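Local structure of fibronectin type III domain-containing protein (Simiduia agarivorans, 6P2K) at residues P11-Q16 against N373-P378; G324-T329 against T353-Y358; W390-G395 against G429-N434. The protein is probably an ancestral-type family GH74 glycoside hydrolase acting on xyloglucan-like beta-glucans, this chain being its twin seven-bladed beta-propeller catalytic part. All coordinates share one frame; numbering follows the deposited sequence.

Contact 1: residues P11-Q16 against N373-P378; sequences PGAGGQ and NKYSTP. With ZN (zinc ion), chain Q.
P11, G12 and A13 pack against Y375 and S376 without one hydrogen bond between the two segments, so shape does the work. On the tight side, P11 O lies 3.1 Å from S376 CB, and G12 CA stands 3.5 Å from Y375 O in a CA-H...O contact. A side chain at G12 would run into that same carbonyl, and the positive phi of 109° favours glycine as well. A13 CB rests on Y375 CB at 3.9 Å. The Y375 ring turns an edge to G12 O, 3.6 Å from CD2, while one ring face carries S376 OG near the rim. Y375 OH is held by I323 O and D326 N, outside the two segments, which fixes the far end of the ring. N373 shapes the turn from within: its OD1 accepts from Y375 N at 2.9 Å and also from S376 N, an Asx turn, and its ND2 reaches S376 OG in the amide plane. Contact across the segments ends at the still buried G14, and the solvent side starts at G15 and Q16. In Q16, CG anti to the backbone N (chi1 -180°) and an extended chain carry the amide away from the loop. Q16 OE1 binds the zinc ion at 2.1 Å; D124 is another ligand, and three of the five are water. By strand order, segment 11-16 links strand 7-8, in the last blade of the second propeller, to the first blade of the other, while segment 373-378 leaves the last blade of the first propeller (strand 368-373) toward the second; two inter-propeller crossings packed together fit the tandem seven-bladed fold of GH74.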
ATOM      1  N   PRO B  11      -1.036  27.191 -22.720  1.00 21.15           N
ATOM      2  CA  PRO B  11      -2.328  26.493 -22.709  1.00 15.76           C
ATOM      3  C   PRO B  11      -3.451  27.249 -23.398  1.00 16.69           C
ATOM      4  O   PRO B  11      -4.538  26.679 -23.564  1.00 18.46           O
ATOM      5  CB  PRO B  11      -2.619  26.337 -21.213  1.00 16.71           C
ATOM      6  CG  PRO B  11      -1.989  27.545 -20.603  1.00 17.14           C
ATOM      7  CD  PRO B  11      -0.755  27.852 -21.432  1.00 16.83           C
ATOM      8  N   GLY B  12      -3.235  28.500 -23.796  1.00 16.64           N
ATOM      9  CA  GLY B  12      -4.265  29.256 -24.486  1.00 17.72           C
ATOM     10  C   GLY B  12      -4.872  30.379 -23.669  1.00 17.80           C
ATOM     11  O   GLY B  12      -5.325  30.163 -22.541  1.00 16.01           O
ATOM     12  N   ALA B  13      -4.886  31.585 -24.243  1.00 18.25           N
ATOM     13  CA  ALA B  13      -5.461  32.788 -23.623  1.00 18.53           C
ATOM     14  C   ALA B  13      -4.827  32.962 -22.241  1.00 21.80           C
ATOM     15  O   ALA B  13      -3.599  32.862 -22.117  1.00 22.71           O
ATOM     16  CB  ALA B  13      -6.979  32.685 -23.646  1.00 18.12           C
ATOM     17  N   GLY B  14      -5.603  33.217 -21.191  1.00 21.66           N
ATOM     18  CA  GLY B  14      -5.058  33.390 -19.861  1.00 21.87           C
ATOM     19  C   GLY B  14      -4.946  34.823 -19.392  1.00 21.24           C
ATOM     20  O   GLY B  14      -4.488  35.050 -18.265  1.00 21.59           O
ATOM     21  N   GLY B  15      -5.333  35.794 -20.222  1.00 22.53           N
ATOM     22  CA  GLY B  15      -5.368  37.178 -19.810  1.00 19.15           C
ATOM     23  C   GLY B  15      -6.715  37.789 -20.144  1.00 23.32           C
ATOM     24  O   GLY B  15      -7.474  37.264 -20.959  1.00 26.76           O
ATOM     25  N   GLN B  16      -7.001  38.916 -19.494  1.00 26.01           N
ATOM     26  CA  GLN B  16      -8.296  39.571 -19.641  1.00 30.97           C
ATOM     27  C   GLN B  16      -8.590  39.866 -21.108  1.00 31.59           C
ATOM     28  O   GLN B  16      -7.775  40.469 -21.811  1.00 34.64           O
ATOM     29  CB  GLN B  16      -8.326  40.860 -18.818  1.00 38.69           C
ATOM     30  CG  GLN B  16      -9.639  41.627 -18.890  1.00 47.37           C
ATOM     31  CD  GLN B  16      -9.686  42.804 -17.924  1.00 58.95           C
ATOM     32  OE1 GLN B  16      -9.294  43.926 -18.264  1.00 80.09           O
ATOM     33  NE2 GLN B  16     -10.170  42.552 -16.712  1.00 54.05           N
ATOM     34  N   ASN B 373     -15.869  25.729 -25.732  1.00 20.44           N
ATOM     35  CA  ASN B 373     -14.569  26.281 -25.365  1.00 21.13           C
ATOM     36  C   ASN B 373     -13.814  26.675 -26.633  1.00 22.59           C
ATOM     37  O   ASN B 373     -13.513  25.819 -27.471  1.00 21.73           O
ATOM     38  CB  ASN B 373     -13.805  25.236 -24.543  1.00 18.41           C
ATOM     39  CG  ASN B 373     -12.329  25.570 -24.323  1.00 19.99           C
ATOM     40  OD1 ASN B 373     -11.791  26.561 -24.820  1.00 18.18           O
ATOM     41  ND2 ASN B 373     -11.666  24.713 -23.556  1.00 22.38           N
ATOM     42  N   LYS B 374     -13.503  27.969 -26.771  1.00 17.58           N
ATOM     43  CA  LYS B 374     -12.827  28.490 -27.955  1.00 15.97           C
ATOM     44  C   LYS B 374     -11.482  29.126 -27.616  1.00 19.40           C
ATOM     45  O   LYS B 374     -11.019  30.025 -28.321  1.00 21.13           O
ATOM     46  CB  LYS B 374     -13.713  29.499 -28.687  1.00 16.64           C
ATOM     47  CG  LYS B 374     -15.019  28.920 -29.219  1.00 19.47           C
ATOM     48  CD  LYS B 374     -14.764  27.944 -30.361  1.00 19.01           C
ATOM     49  CE  LYS B 374     -16.072  27.472 -30.983  1.00 21.63           C
ATOM     50  NZ  LYS B 374     -15.857  26.895 -32.335  1.00 24.44           N
ATOM     51  N   TYR B 375     -10.842  28.681 -26.537  1.00 16.87           N
ATOM     52  CA  TYR B 375      -9.519  29.183 -26.196  1.00 18.13           C
ATOM     53  C   TYR B 375      -8.482  28.097 -25.971  1.00 19.64           C
ATOM     54  O   TYR B 375      -7.286  28.379 -26.127  1.00 18.89           O
ATOM     55  CB  TYR B 375      -9.581  30.095 -24.954  1.00 17.35           C
ATOM     56  CG  TYR B 375      -9.813  29.403 -23.623  1.00 17.35           C
ATOM     57  CD1 TYR B 375     -11.089  29.009 -23.229  1.00 13.80           C
ATOM     58  CD2 TYR B 375      -8.757  29.179 -22.744  1.00 17.08           C
ATOM     59  CE1 TYR B 375     -11.305  28.390 -22.010  1.00 13.37           C
ATOM     60  CE2 TYR B 375      -8.961  28.561 -21.522  1.00 16.18           C
ATOM     61  CZ  TYR B 375     -10.236  28.171 -21.158  1.00 16.93           C
ATOM     62  OH  TYR B 375     -10.435  27.563 -19.937  1.00 17.83           O
ATOM     63  N   SER B 376      -8.883  26.871 -25.643  1.00 18.27           N
ATOM     64  CA  SER B 376      -7.929  25.803 -25.391  1.00 15.85           C
ATOM     65  C   SER B 376      -8.544  24.478 -25.817  1.00 20.06           C
ATOM     66  O   SER B 376      -9.766  24.346 -25.929  1.00 20.86           O
ATOM     67  CB  SER B 376      -7.513  25.758 -23.917  1.00 16.04           C
ATOM     68  OG  SER B 376      -8.644  25.684 -23.065  1.00 16.94           O
ATOM     69  N   THR B 377      -7.679  23.492 -26.043  1.00 18.45           N
ATOM     70  CA  THR B 377      -8.087  22.199 -26.578  1.00 20.02           C
ATOM     71  C   THR B 377      -7.698  21.094 -25.607  1.00 19.64           C
ATOM     72  O   THR B 377      -6.512  20.980 -25.253  1.00 19.55           O
ATOM     73  CB  THR B 377      -7.440  21.957 -27.942  1.00 22.59           C
ATOM     74  OG1 THR B 377      -7.690  23.083 -28.791  1.00 26.40           O
ATOM     75  CG2 THR B 377      -8.010  20.698 -28.590  1.00 24.63           C
ATOM     76  N   PRO B 378      -8.632  20.260 -25.159  1.00 18.98           N
ATOM     77  CA  PRO B 378      -8.268  19.185 -24.230  1.00 18.77           C
ATOM     78  C   PRO B 378      -7.506  18.080 -24.939  1.00 21.80           C
ATOM     79  O   PRO B 378      -7.746  17.783 -26.111  1.00 18.90           O
ATOM     80  CB  PRO B 378      -9.625  18.682 -23.727  1.00 20.66           C
ATOM     81  CG  PRO B 378     -10.554  18.939 -24.879  1.00 17.32           C
ATOM     82  CD  PRO B 378     -10.065  20.234 -25.505  1.00 19.60           C
TER
HETATM   83 ZN    ZN Q 802      -8.626  45.873 -18.325  0.76 69.04          ZN
HETATM   84  O   HOH W   1      -6.739  44.951 -18.231  1.00 70.30           O
HETATM   85  O   HOH W   2      -9.048  46.046 -16.274  1.00 68.17           O
HETATM   86  O   HOH W   3      -9.876  46.722 -19.794  1.00 65.66           O

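Contact 2: residues G324-T329 against T353-Y358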
ATOM      1  N   GLY B 324     -12.365  24.259 -19.659  1.00 17.84           N
ATOM      2  CA  GLY B 324     -10.984  24.410 -20.080  1.00 20.15           C
ATOM      3  C   GLY B 324     -10.030  24.353 -18.897  1.00 21.99           C
ATOM      4  O   GLY B 324     -10.358  23.856 -17.815  1.00 21.66           O
ATOM      5  N   TRP B 325      -8.821  24.881 -19.111  1.00 20.66           N
ATOM      6  CA  TRP B 325      -7.841  24.862 -18.031  1.00 15.86           C
ATOM      7  C   TRP B 325      -8.140  25.912 -16.971  1.00 19.62           C
ATOM      8  O   TRP B 325      -7.808  25.708 -15.796  1.00 15.81           O
ATOM      9  CB  TRP B 325      -6.417  25.048 -18.577  1.00 11.42           C
ATOM     10  CG  TRP B 325      -6.101  26.384 -19.218  1.00 18.82           C
ATOM     11  CD1 TRP B 325      -6.024  26.652 -20.556  1.00 17.61           C
ATOM     12  CD2 TRP B 325      -5.776  27.612 -18.547  1.00 16.93           C
ATOM     13  NE1 TRP B 325      -5.687  27.968 -20.759  1.00 14.99           N
ATOM     14  CE2 TRP B 325      -5.532  28.580 -19.543  1.00 18.09           C
ATOM     15  CE3 TRP B 325      -5.677  27.990 -17.203  1.00 15.49           C
ATOM     16  CZ2 TRP B 325      -5.194  29.899 -19.238  1.00 15.97           C
ATOM     17  CZ3 TRP B 325      -5.348  29.304 -16.903  1.00 14.94           C
ATOM     18  CH2 TRP B 325      -5.108  30.241 -17.917  1.00 15.03           C
ATOM     19  N   ASP B 326      -8.774  27.020 -17.352  1.00 20.56           N
ATOM     20  CA  ASP B 326      -9.018  28.143 -16.445  1.00 16.72           C
ATOM     21  C   ASP B 326     -10.329  27.896 -15.709  1.00 18.61           C
ATOM     22  O   ASP B 326     -11.412  28.242 -16.185  1.00 13.70           O
ATOM     23  CB  ASP B 326      -9.043  29.454 -17.222  1.00 17.85           C
ATOM     24  CG  ASP B 326      -9.025  30.676 -16.318  1.00 20.89           C
ATOM     25  OD1 ASP B 326      -8.929  30.514 -15.082  1.00 21.20           O
ATOM     26  OD2 ASP B 326      -9.107  31.804 -16.849  1.00 20.91           O
ATOM     27  N   TYR B 327     -10.231  27.293 -14.523  1.00 16.51           N
ATOM     28  CA  TYR B 327     -11.405  27.021 -13.694  1.00 19.63           C
ATOM     29  C   TYR B 327     -11.921  28.352 -13.152  1.00 23.23           C
ATOM     30  O   TYR B 327     -11.647  28.756 -12.020  1.00 25.52           O
ATOM     31  CB  TYR B 327     -11.062  26.043 -12.575  1.00 16.59           C
ATOM     32  CG  TYR B 327     -12.280  25.459 -11.891  1.00 17.99           C
ATOM     33  CD1 TYR B 327     -12.944  24.367 -12.430  1.00 16.86           C
ATOM     34  CD2 TYR B 327     -12.764  25.999 -10.704  1.00 22.46           C
ATOM     35  CE1 TYR B 327     -14.057  23.830 -11.812  1.00 18.99           C
ATOM     36  CE2 TYR B 327     -13.875  25.465 -10.075  1.00 21.64           C
ATOM     37  CZ  TYR B 327     -14.517  24.384 -10.637  1.00 21.52           C
ATOM     38  OH  TYR B 327     -15.623  23.850 -10.019  1.00 27.09           O
ATOM     39  N   ALA B 328     -12.683  29.049 -13.991  1.00 21.45           N
ATOM     40  CA  ALA B 328     -13.196  30.385 -13.692  1.00 20.53           C
ATOM     41  C   ALA B 328     -14.718  30.315 -13.704  1.00 20.44           C
ATOM     42  O   ALA B 328     -15.345  30.418 -14.763  1.00 22.30           O
ATOM     43  CB  ALA B 328     -12.675  31.410 -14.696  1.00 16.63           C
ATOM     44  N   THR B 329     -15.314  30.142 -12.524  1.00 17.64           N
ATOM     45  CA  THR B 329     -16.749  29.947 -12.408  1.00 18.64           C
ATOM     46  C   THR B 329     -17.271  30.661 -11.168  1.00 18.51           C
ATOM     47  O   THR B 329     -16.595  30.669 -10.126  1.00 21.37           O
ATOM     48  CB  THR B 329     -17.102  28.452 -12.342  1.00 18.80           C
ATOM     49  OG1 THR B 329     -18.497  28.293 -12.057  1.00 18.90           O
ATOM     50  CG2 THR B 329     -16.282  27.748 -11.264  1.00 17.99           C
ATOM     51  N   THR B 353     -15.447  33.866 -19.875  1.00 15.39           N
ATOM     52  CA  THR B 353     -15.476  33.746 -18.421  1.00 20.68           C
ATOM     53  C   THR B 353     -14.569  34.758 -17.734  1.00 23.10           C
ATOM     54  O   THR B 353     -14.610  34.851 -16.500  1.00 21.11           O
ATOM     55  CB  THR B 353     -15.089  32.329 -17.959  1.00 18.25           C
ATOM     56  OG1 THR B 353     -13.734  32.034 -18.333  1.00 15.16           O
ATOM     57  CG2 THR B 353     -16.040  31.285 -18.538  1.00 14.72           C
ATOM     58  N   ASN B 354     -13.746  35.475 -18.518  1.00 21.13           N
ATOM     59  CA  ASN B 354     -12.957  36.669 -18.193  1.00 23.29           C
ATOM     60  C   ASN B 354     -11.660  36.662 -18.994  1.00 20.22           C
ATOM     61  O   ASN B 354     -11.358  37.622 -19.708  1.00 21.93           O
ATOM     62  CB  ASN B 354     -12.618  36.805 -16.704  1.00 26.28           C
ATOM     63  CG  ASN B 354     -11.801  38.055 -16.410  1.00 30.47           C
ATOM     64  OD1 ASN B 354     -10.584  37.990 -16.247  1.00 33.34           O
ATOM     65  ND2 ASN B 354     -12.468  39.203 -16.358  1.00 31.70           N
ATOM     66  N   GLN B 355     -10.884  35.585 -18.876  1.00 19.29           N
ATOM     67  CA  GLN B 355      -9.611  35.452 -19.571  1.00 20.99           C
ATOM     68  C   GLN B 355      -9.707  34.558 -20.799  1.00 20.46           C
ATOM     69  O   GLN B 355      -8.675  34.127 -21.325  1.00 23.85           O
ATOM     70  CB  GLN B 355      -8.539  34.901 -18.628  1.00 18.53           C
ATOM     71  CG  GLN B 355      -8.483  35.552 -17.255  1.00 19.69           C
ATOM     72  CD  GLN B 355      -7.325  35.023 -16.418  1.00 20.72           C
ATOM     73  OE1 GLN B 355      -6.511  35.794 -15.909  1.00 21.92           O
ATOM     74  NE2 GLN B 355      -7.244  33.700 -16.280  1.00 17.03           N
ATOM     75  N   THR B 356     -10.917  34.269 -21.270  1.00 18.21           N
ATOM     76  CA  THR B 356     -11.141  33.186 -22.215  1.00 19.37           C
ATOM     77  C   THR B 356     -12.023  33.665 -23.365  1.00 21.43           C
ATOM     78  O   THR B 356     -12.430  34.829 -23.428  1.00 21.94           O
ATOM     79  CB  THR B 356     -11.777  31.984 -21.506  1.00 21.75           C
ATOM     80  OG1 THR B 356     -12.996  32.396 -20.870  1.00 22.29           O
ATOM     81  CG2 THR B 356     -10.831  31.437 -20.445  1.00 17.43           C
ATOM     82  N   MET B 357     -12.311  32.750 -24.289  1.00 18.67           N
ATOM     83  CA  MET B 357     -13.239  32.992 -25.384  1.00 21.01           C
ATOM     84  C   MET B 357     -14.187  31.808 -25.477  1.00 21.69           C
ATOM     85  O   MET B 357     -13.742  30.656 -25.523  1.00 17.66           O
ATOM     86  CB  MET B 357     -12.507  33.198 -26.718  1.00 24.04           C
ATOM     87  CG  MET B 357     -11.503  34.343 -26.717  1.00 26.70           C
ATOM     88  SD  MET B 357      -9.871  33.840 -26.137  1.00 27.75           S
ATOM     89  CE  MET B 357      -9.289  32.898 -27.546  1.00 24.49           C
ATOM     90  N   TYR B 358     -15.487  32.091 -25.506  1.00 19.35           N
ATOM     91  CA  TYR B 358     -16.509  31.057 -25.504  1.00 17.25           C
ATOM     92  C   TYR B 358     -17.575  31.391 -26.533  1.00 21.77           C
ATOM     93  O   TYR B 358     -17.942  32.558 -26.699  1.00 19.43           O
ATOM     94  CB  TYR B 358     -17.153  30.917 -24.118  1.00 18.15           C
ATOM     95  CG  TYR B 358     -16.410  29.980 -23.194  1.00 21.21           C
ATOM     96  CD1 TYR B 358     -15.335  30.427 -22.439  1.00 21.27           C
ATOM     97  CD2 TYR B 358     -16.784  28.648 -23.078  1.00 21.38           C
ATOM     98  CE1 TYR B 358     -14.650  29.570 -21.591  1.00 17.48           C
ATOM     99  CE2 TYR B 358     -16.110  27.787 -22.235  1.00 18.76           C
ATOM    100  CZ  TYR B 358     -15.045  28.256 -21.496  1.00 16.89           C
ATOM    101  OH  TYR B 358     -14.373  27.403 -20.663  1.00 19.57           O
TER
HETATM  102  O   HOH W   4     -11.441  33.252 -17.254  1.00 18.40           O
HETATM  103  O   HOH W   5     -13.097  29.207 -18.307  1.00 20.54           O
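The link into the last blade of the first seven-bladed propeller, 324-329, meets a loop of that blade, 353-358, with D326 against Q355 at the centre. The evidence is one direct bond, Q355 NE2 to D326 OD2 at 2.7 Å with an N-H...O angle of 158°. The two side chains cross at about a right angle, and the amide nitrogen comes from above the carboxylate plane, 44° out of it. D326 CG, anti to the backbone N (chi1 -169°), sends the carboxylate toward Q355. D326 CB covers one face of the W325 ring near the rim. T356 CG2 backs the carboxylate at 4.0 Å from D326 OD2, and A328 CB sits 3.8 Å from T353 OG1. Water carries the rest. One molecule donates to D326 OD2 at 2.8 Å, accepts from Q355 N and bonds T353 OG1; a second links D326 O, T353 OG1 and Y358 OH, which also bonds D322 O. T353 OG1 also bonds T356 OG1, 2.7 Å away. Q355 NE2 has a further partner in N420. D326 OD2 thus takes two donors in a buried place, which would probably favour an ionised carboxylate, and the two waters act as integral parts of the interface.

Contact 3: residues W390-G395 against G429-N434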
ATOM      1  N   TRP B 390      -9.283  15.881 -14.702  1.00 17.50           N
ATOM      2  CA  TRP B 390      -9.292  17.030 -15.600  1.00 20.15           C
ATOM      3  C   TRP B 390      -8.279  16.832 -16.709  1.00 23.45           C
ATOM      4  O   TRP B 390      -7.130  16.462 -16.427  1.00 22.65           O
ATOM      5  CB  TRP B 390      -8.963  18.311 -14.838  1.00 17.59           C
ATOM      6  CG  TRP B 390      -9.763  18.478 -13.590  1.00 22.57           C
ATOM      7  CD1 TRP B 390      -9.456  18.006 -12.346  1.00 23.02           C
ATOM      8  CD2 TRP B 390     -11.014  19.159 -13.464  1.00 21.66           C
ATOM      9  NE1 TRP B 390     -10.439  18.355 -11.452  1.00 25.60           N
ATOM     10  CE2 TRP B 390     -11.407  19.064 -12.113  1.00 22.77           C
ATOM     11  CE3 TRP B 390     -11.841  19.842 -14.361  1.00 23.04           C
ATOM     12  CZ2 TRP B 390     -12.588  19.625 -11.638  1.00 24.76           C
ATOM     13  CZ3 TRP B 390     -13.019  20.396 -13.888  1.00 24.96           C
ATOM     14  CH2 TRP B 390     -13.381  20.284 -12.540  1.00 25.57           C
ATOM     15  N   PRO B 391      -8.648  17.074 -17.961  1.00 19.99           N
ATOM     16  CA  PRO B 391      -7.672  16.980 -19.044  1.00 16.78           C
ATOM     17  C   PRO B 391      -6.629  18.079 -18.932  1.00 18.46           C
ATOM     18  O   PRO B 391      -6.844  19.117 -18.301  1.00 14.59           O
ATOM     19  CB  PRO B 391      -8.516  17.153 -20.314  1.00 21.58           C
ATOM     20  CG  PRO B 391      -9.955  17.133 -19.862  1.00 22.14           C
ATOM     21  CD  PRO B 391      -9.956  17.553 -18.435  1.00 19.80           C
ATOM     22  N   THR B 392      -5.476  17.831 -19.545  1.00 16.51           N
ATOM     23  CA  THR B 392      -4.576  18.931 -19.839  1.00 15.33           C
ATOM     24  C   THR B 392      -5.033  19.612 -21.125  1.00 16.81           C
ATOM     25  O   THR B 392      -5.759  19.034 -21.936  1.00 17.14           O
ATOM     26  CB  THR B 392      -3.131  18.448 -19.969  1.00 18.10           C
ATOM     27  OG1 THR B 392      -3.022  17.553 -21.086  1.00 20.02           O
ATOM     28  CG2 THR B 392      -2.689  17.731 -18.698  1.00 15.65           C
ATOM     29  N   TYR B 393      -4.606  20.859 -21.306  1.00 17.89           N
ATOM     30  CA  TYR B 393      -5.114  21.686 -22.394  1.00 16.03           C
ATOM     31  C   TYR B 393      -3.967  22.339 -23.146  1.00 19.61           C
ATOM     32  O   TYR B 393      -3.041  22.880 -22.530  1.00 20.07           O
ATOM     33  CB  TYR B 393      -6.072  22.759 -21.865  1.00 15.75           C
ATOM     34  CG  TYR B 393      -7.409  22.213 -21.423  1.00 17.85           C
ATOM     35  CD1 TYR B 393      -7.585  21.692 -20.145  1.00 16.45           C
ATOM     36  CD2 TYR B 393      -8.494  22.209 -22.288  1.00 15.83           C
ATOM     37  CE1 TYR B 393      -8.808  21.184 -19.744  1.00 12.72           C
ATOM     38  CE2 TYR B 393      -9.718  21.707 -21.897  1.00 15.46           C
ATOM     39  CZ  TYR B 393      -9.872  21.196 -20.625  1.00 16.29           C
ATOM     40  OH  TYR B 393     -11.096  20.698 -20.238  1.00 18.26           O
ATOM     41  N   LYS B 394      -4.036  22.300 -24.473  1.00 19.04           N
ATOM     42  CA  LYS B 394      -3.107  23.023 -25.327  1.00 21.55           C
ATOM     43  C   LYS B 394      -3.812  24.224 -25.949  1.00 16.16           C
ATOM     44  O   LYS B 394      -5.020  24.196 -26.199  1.00 17.70           O
ATOM     45  CB  LYS B 394      -2.532  22.115 -26.420  1.00 24.40           C
ATOM     46  CG  LYS B 394      -3.549  21.587 -27.419  1.00 28.11           C
ATOM     47  CD  LYS B 394      -2.879  20.665 -28.423  1.00 32.93           C
ATOM     48  CE  LYS B 394      -3.870  20.150 -29.446  1.00 42.22           C
ATOM     49  NZ  LYS B 394      -3.239  19.147 -30.348  1.00 50.54           N
ATOM     50  N   GLY B 395      -3.044  25.281 -26.194  1.00 18.44           N
ATOM     51  CA  GLY B 395      -3.625  26.517 -26.672  1.00 20.78           C
ATOM     52  C   GLY B 395      -4.162  26.416 -28.088  1.00 21.06           C
ATOM     53  O   GLY B 395      -3.765  25.570 -28.890  1.00 21.96           O
ATOM     54  N   GLY B 429       5.603  21.118 -22.612  1.00 18.18           N
ATOM     55  CA  GLY B 429       5.052  22.444 -22.790  1.00 17.93           C
ATOM     56  C   GLY B 429       3.965  22.568 -23.833  1.00 19.76           C
ATOM     57  O   GLY B 429       3.544  23.692 -24.129  1.00 16.22           O
ATOM     58  N   VAL B 430       3.502  21.454 -24.402  1.00 19.23           N
ATOM     59  CA  VAL B 430       2.403  21.505 -25.361  1.00 19.19           C
ATOM     60  C   VAL B 430       1.078  21.730 -24.642  1.00 19.51           C
ATOM     61  O   VAL B 430       0.311  22.637 -24.988  1.00 18.31           O
ATOM     62  CB  VAL B 430       2.375  20.224 -26.212  1.00 20.36           C
ATOM     63  CG1 VAL B 430       1.058  20.110 -26.968  1.00 23.10           C
ATOM     64  CG2 VAL B 430       3.549  20.204 -27.180  1.00 20.03           C
ATOM     65  N   SER B 431       0.789  20.916 -23.628  1.00 21.16           N
ATOM     66  CA  SER B 431      -0.480  20.978 -22.918  1.00 19.44           C
ATOM     67  C   SER B 431      -0.224  21.159 -21.430  1.00 17.70           C
ATOM     68  O   SER B 431       0.810  20.737 -20.908  1.00 18.53           O
ATOM     69  CB  SER B 431      -1.318  19.724 -23.161  1.00 16.59           C
ATOM     70  OG  SER B 431      -0.783  18.607 -22.472  1.00 18.04           O
ATOM     71  N   TRP B 432      -1.188  21.780 -20.747  1.00 14.08           N
ATOM     72  CA  TRP B 432      -0.972  22.268 -19.393  1.00 11.45           C
ATOM     73  C   TRP B 432      -2.187  22.027 -18.509  1.00 16.37           C
ATOM     74  O   TRP B 432      -3.304  21.797 -18.982  1.00 17.47           O
ATOM     75  CB  TRP B 432      -0.662  23.769 -19.380  1.00 15.66           C
ATOM     76  CG  TRP B 432       0.448  24.163 -20.286  1.00 17.18           C
ATOM     77  CD1 TRP B 432       0.399  24.283 -21.648  1.00 13.14           C
ATOM     78  CD2 TRP B 432       1.784  24.492 -19.899  1.00 17.81           C
ATOM     79  NE1 TRP B 432       1.628  24.661 -22.131  1.00 16.35           N
ATOM     80  CE2 TRP B 432       2.495  24.801 -21.077  1.00 18.50           C
ATOM     81  CE3 TRP B 432       2.451  24.554 -18.671  1.00 15.82           C
ATOM     82  CZ2 TRP B 432       3.837  25.169 -21.062  1.00 15.40           C
ATOM     83  CZ3 TRP B 432       3.789  24.919 -18.659  1.00 18.52           C
ATOM     84  CH2 TRP B 432       4.465  25.221 -19.847  1.00 16.63           C
ATOM     85  N   SER B 433      -1.943  22.115 -17.203  1.00 16.67           N
ATOM     86  CA  SER B 433      -2.978  22.159 -16.183  1.00 17.22           C
ATOM     87  C   SER B 433      -2.476  23.040 -15.048  1.00 20.04           C
ATOM     88  O   SER B 433      -1.295  22.994 -14.698  1.00 20.38           O
ATOM     89  CB  SER B 433      -3.321  20.762 -15.650  1.00 17.74           C
ATOM     90  OG  SER B 433      -4.250  20.844 -14.579  1.00 18.08           O
ATOM     91  N   ASN B 434      -3.370  23.852 -14.484  1.00 20.71           N
ATOM     92  CA  ASN B 434      -3.041  24.612 -13.282  1.00 19.71           C
ATOM     93  C   ASN B 434      -3.982  24.273 -12.131  1.00 18.27           C
ATOM     94  O   ASN B 434      -4.065  25.028 -11.157  1.00 18.15           O
ATOM     95  CB  ASN B 434      -3.031  26.119 -13.570  1.00 15.81           C
ATOM     96  CG  ASN B 434      -4.425  26.734 -13.631  1.00 16.42           C
ATOM     97  OD1 ASN B 434      -5.413  26.066 -13.930  1.00 13.61           O
ATOM     98  ND2 ASN B 434      -4.503  28.025 -13.338  1.00 13.84           N
TER
HETATM   99  O   HOH W   6      -6.850  20.999 -16.381  1.00 23.67           O
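V430 meets K394 first: its carbonyl O lies 3.2 Å from K394 CB, and V430 CG1 lies alongside that CB, while the extended lysine chain leads away from the pair. At S431 the contact becomes polar. Its OG, set between the backbone N and the carbonyl carbon (chi1 73°), accepts from T392 OG1 at 2.8 Å and is also held by D427, while T392 OG1 pairs with T379 on the neighbouring strand. An alanine in place of T392 would probably leave the S431 and T379 hydroxyls each without this partner and open a small gap beside S433, where CG2 had packed. At W432 two backbone bonds define the pairing: W432 N to Y393 O and Y393 N to W432 O, both 2.8 Å, make an antiparallel hydrogen-bonded pair. Strand 388-395, in the connection between the propellers, thus pairs with the short, weakly bonded strand 431-432, which by strand order belongs to the first blade of the second propeller. The W432 indole turns an edge to Y393 O, 3.8 Å from CD1, and packs on P11 and M423; its NE1 bonds G429 O only weakly. The Y393 hydroxyl goes elsewhere, to D322. At S433 a water that donates to P391 O at 2.7 Å also bonds S433 OG.

In the fold
The touching parts of contacts 1 and 2 are buried, their centres about 13 and 14 Å from the centre of the chain, though segment 11-16 runs out to a partly exposed zinc ligand; contact 3, at about 18 Å, is partly buried, with K394 and V430 exposed. Contact 1 is close packing without a hydrogen bond across it, with a zinc ion at its open end; contact 2 is a polar interface of one direct amide-carboxylate bond and two bridging waters; contact 3 is backbone pairing with a hydroxyl bond. W325 NE1 to G12 O joins contacts 1 and 2, centres about 7 Å apart. Contacts 1 and 3 share a sheet through T377 N to K394 O. Contacts 2 and 3 meet mainly by packing, as G324 on Y393.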